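Side-chain contact in FI20010p1 (Drosophila melanogaster, PDB 7CFB), which probably acts, as a tudor-domain protein, in piRNA amplification and gene silencing, in the pathway that assembles the piRNA amplification complex: residues I109-I114 / F143-D148. Numbering follows the deposited sequence.
Sequences ITRITI and FKLPDD
Ile109 CD1 approaches the ring of Phe143 obliquely, near CD2, CE2 and CZ. The closest approach is from Ile109 CD1 to Phe143 CE2, at 3.4 Å. CD1 of Ile109 also lies 4.1 Å from Phe143 CZ, and the two side chains cross at about a right angle. In Ile109, CG1 is anti to the carbonyl carbon (chi1 -65°) and the chain is extended beyond it (chi2 180°), which carries CD1 out to the ring. The flat guanidinium of Arg111 takes no part in the apolar contact. Its NE forms a salt bridge with Asp129, and NH1 and NH2 donate to the backbone oxygens of Leu152 and Pro153. These bonds fix the rotation of the group. The contact lies in the first tudor domain of Krimper. Ile109, Arg111 and Phe143 lie on strands of one antiparallel sheet, and Leu145 follows in the loop after strand 142-144. Strand 99-103 runs between strands 108-117 and 142-144, so the two segments meet through side chains alone. With an alanine at Phe143 the ring is gone, which would probably leave Ile109 CD1 without its aromatic partner and open a gap beside it. Further along, Leu145 CD1 packs on the aliphatic part of Arg111, 3.8 Å from Arg111 CD, with CG close by.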
ATOM      1  N   ILE A 109      -8.066   8.024   0.682  1.00 26.13           N
ATOM      2  CA  ILE A 109      -7.896   7.356   1.994  1.00 27.50           C
ATOM      3  C   ILE A 109      -7.343   5.955   1.738  1.00 28.11           C
ATOM      4  O   ILE A 109      -7.994   5.177   1.066  1.00 22.40           O
ATOM      5  CB  ILE A 109      -9.213   7.354   2.765  1.00 30.36           C
ATOM      6  CG1 ILE A 109      -9.653   8.772   3.125  1.00 28.82           C
ATOM      7  CG2 ILE A 109      -9.125   6.459   3.970  1.00 25.54           C
ATOM      8  CD1 ILE A 109     -10.939   8.816   3.878  1.00 29.36           C
ATOM      9  N   THR A 110      -6.206   5.650   2.341  1.00 26.51           N
ATOM     10  CA  THR A 110      -5.536   4.358   2.077  1.00 23.46           C
ATOM     11  C   THR A 110      -5.336   3.551   3.359  1.00 26.13           C
ATOM     12  O   THR A 110      -5.232   4.149   4.393  1.00 24.02           O
ATOM     13  CB  THR A 110      -4.216   4.622   1.364  1.00 29.02           C
ATOM     14  OG1 THR A 110      -3.763   3.439   0.723  1.00 36.64           O
ATOM     15  CG2 THR A 110      -3.158   5.170   2.284  1.00 24.58           C
ATOM     16  N   ARG A 111      -5.250   2.231   3.220  1.00 25.27           N
ATOM     17  CA  ARG A 111      -5.057   1.288   4.349  1.00 27.03           C
ATOM     18  C   ARG A 111      -3.618   1.397   4.837  1.00 25.88           C
ATOM     19  O   ARG A 111      -2.750   1.529   4.032  1.00 28.32           O
ATOM     20  CB  ARG A 111      -5.507  -0.131   4.004  1.00 22.48           C
ATOM     21  CG  ARG A 111      -6.945  -0.233   3.540  1.00 21.97           C
ATOM     22  CD  ARG A 111      -7.486  -1.630   3.657  1.00 24.55           C
ATOM     23  NE  ARG A 111      -6.776  -2.503   2.759  1.00 26.42           N
ATOM     24  CZ  ARG A 111      -6.732  -3.804   2.850  1.00 24.33           C
ATOM     25  NH1 ARG A 111      -7.365  -4.433   3.807  1.00 24.42           N
ATOM     26  NH2 ARG A 111      -6.031  -4.478   1.985  1.00 28.14           N
ATOM     27  N   ILE A 112      -3.443   1.335   6.134  1.00 22.62           N
ATOM     28  CA  ILE A 112      -2.131   1.554   6.774  1.00 22.10           C
ATOM     29  C   ILE A 112      -2.026   0.690   8.022  1.00 27.37           C
ATOM     30  O   ILE A 112      -3.036   0.358   8.585  1.00 25.50           O
ATOM     31  CB  ILE A 112      -2.026   3.050   7.131  1.00 23.96           C
ATOM     32  CG1 ILE A 112      -0.634   3.482   7.596  1.00 25.14           C
ATOM     33  CG2 ILE A 112      -3.128   3.475   8.078  1.00 24.31           C
ATOM     34  CD1 ILE A 112      -0.518   4.901   8.020  1.00 24.82           C
ATOM     35  N   THR A 113      -0.808   0.361   8.396  1.00 20.55           N
ATOM     36  CA  THR A 113      -0.529  -0.303   9.670  1.00 23.30           C
ATOM     37  C   THR A 113       0.708   0.363  10.287  1.00 25.90           C
ATOM     38  O   THR A 113       1.571   0.748   9.543  1.00 27.95           O
ATOM     39  CB  THR A 113      -0.384  -1.809   9.487  1.00 24.85           C
ATOM     40  OG1 THR A 113      -0.247  -2.268  10.818  1.00 26.85           O
ATOM     41  CG2 THR A 113       0.811  -2.198   8.652  1.00 20.14           C
ATOM     42  N   ILE A 114       0.735   0.516  11.597  1.00 24.01           N
ATOM     43  CA  ILE A 114       1.923   1.050  12.298  1.00 25.35           C
ATOM     44  C   ILE A 114       2.796  -0.149  12.663  1.00 27.45           C
ATOM     45  O   ILE A 114       2.334  -1.020  13.319  1.00 31.75           O
ATOM     46  CB  ILE A 114       1.554   1.873  13.536  1.00 28.76           C
ATOM     47  CG1 ILE A 114       0.594   3.006  13.199  1.00 33.22           C
ATOM     48  CG2 ILE A 114       2.807   2.403  14.183  1.00 32.88           C
ATOM     49  CD1 ILE A 114       1.253   4.135  12.518  1.00 35.73           C
ATOM     50  N   PHE A 143      -8.799   6.882  10.390  1.00 34.60           N
ATOM     51  CA  PHE A 143     -10.137   6.284  10.556  1.00 33.12           C
ATOM     52  C   PHE A 143     -10.067   4.779  10.765  1.00 35.43           C
ATOM     53  O   PHE A 143      -9.090   4.158  10.416  1.00 29.68           O
ATOM     54  CB  PHE A 143     -10.940   6.448   9.278  1.00 22.95           C
ATOM     55  CG  PHE A 143     -10.938   7.835   8.710  1.00 36.76           C
ATOM     56  CD1 PHE A 143     -11.785   8.797   9.208  1.00 31.94           C
ATOM     57  CD2 PHE A 143     -10.080   8.172   7.687  1.00 33.99           C
ATOM     58  CE1 PHE A 143     -11.783  10.067   8.672  1.00 37.05           C
ATOM     59  CE2 PHE A 143     -10.074   9.443   7.156  1.00 43.30           C
ATOM     60  CZ  PHE A 143     -10.943  10.380   7.641  1.00 39.12           C
ATOM     61  N   LYS A 144     -11.130   4.272  11.372  1.00 33.55           N
ATOM     62  CA  LYS A 144     -11.394   2.844  11.607  1.00 31.72           C
ATOM     63  C   LYS A 144     -12.048   2.269  10.355  1.00 33.16           C
ATOM     64  O   LYS A 144     -12.850   2.919   9.752  1.00 31.14           O
ATOM     65  CB  LYS A 144     -12.335   2.677  12.792  1.00 36.37           C
ATOM     66  CG  LYS A 144     -12.557   1.237  13.217  1.00 47.04           C
ATOM     67  CD  LYS A 144     -13.956   0.983  13.677  1.00 52.49           C
ATOM     68  CE  LYS A 144     -14.027   0.729  15.157  1.00 55.85           C
ATOM     69  NZ  LYS A 144     -13.702  -0.684  15.455  1.00 72.82           N
ATOM     70  N   LEU A 145     -11.615   1.106   9.936  1.00 30.47           N
ATOM     71  CA  LEU A 145     -12.249   0.508   8.760  1.00 32.80           C
ATOM     72  C   LEU A 145     -13.339  -0.431   9.248  1.00 37.18           C
ATOM     73  O   LEU A 145     -13.197  -0.971  10.294  1.00 33.13           O
ATOM     74  CB  LEU A 145     -11.224  -0.318   8.002  1.00 29.84           C
ATOM     75  CG  LEU A 145     -10.159   0.450   7.248  1.00 31.26           C
ATOM     76  CD1 LEU A 145      -9.016  -0.480   6.945  1.00 27.59           C
ATOM     77  CD2 LEU A 145     -10.722   1.025   5.981  1.00 26.14           C
ATOM     78  N   PRO A 146     -14.418  -0.641   8.488  1.00 29.49           N
ATOM     79  CA  PRO A 146     -15.378  -1.661   8.820  1.00 36.77           C
ATOM     80  C   PRO A 146     -14.629  -2.999   8.694  1.00 39.46           C
ATOM     81  O   PRO A 146     -13.876  -3.193   7.790  1.00 32.96           O
ATOM     82  CB  PRO A 146     -16.495  -1.497   7.795  1.00 31.14           C
ATOM     83  CG  PRO A 146     -15.877  -0.701   6.706  1.00 44.01           C
ATOM     84  CD  PRO A 146     -14.824   0.152   7.360  1.00 34.16           C
ATOM     85  N   ASP A 147     -15.032  -3.956   9.504  1.00 33.32           N
ATOM     86  CA  ASP A 147     -14.328  -5.245   9.654  1.00 31.60           C
ATOM     87  C   ASP A 147     -14.100  -5.961   8.324  1.00 37.10           C
ATOM     88  O   ASP A 147     -13.033  -6.494   8.163  1.00 31.78           O
ATOM     89  CB  ASP A 147     -15.082  -6.117  10.641  1.00 35.41           C
ATOM     90  CG  ASP A 147     -14.279  -7.298  11.113  1.00 41.93           C
ATOM     91  OD1 ASP A 147     -13.568  -7.162  12.086  1.00 40.14           O
ATOM     92  OD2 ASP A 147     -14.407  -8.321  10.500  1.00 41.56           O
ATOM     93  N   ASP A 148     -15.042  -5.934   7.401  1.00 31.48           N
ATOM     94  CA  ASP A 148     -14.808  -6.617   6.115  1.00 33.78           C
ATOM     95  C   ASP A 148     -13.623  -5.978   5.388  1.00 39.24           C
ATOM     96  O   ASP A 148     -12.846  -6.709   4.836  1.00 40.56           O
ATOM     97  CB  ASP A 148     -16.089  -6.701   5.288  1.00 29.51           C
ATOM     98  CG  ASP A 148     -16.568  -5.385   4.721  1.00 40.86           C
ATOM     99  OD1 ASP A 148     -16.866  -4.511   5.499  1.00 41.45           O
ATOM    100  OD2 ASP A 148     -16.546  -5.238   3.533  1.00 37.36           O
TER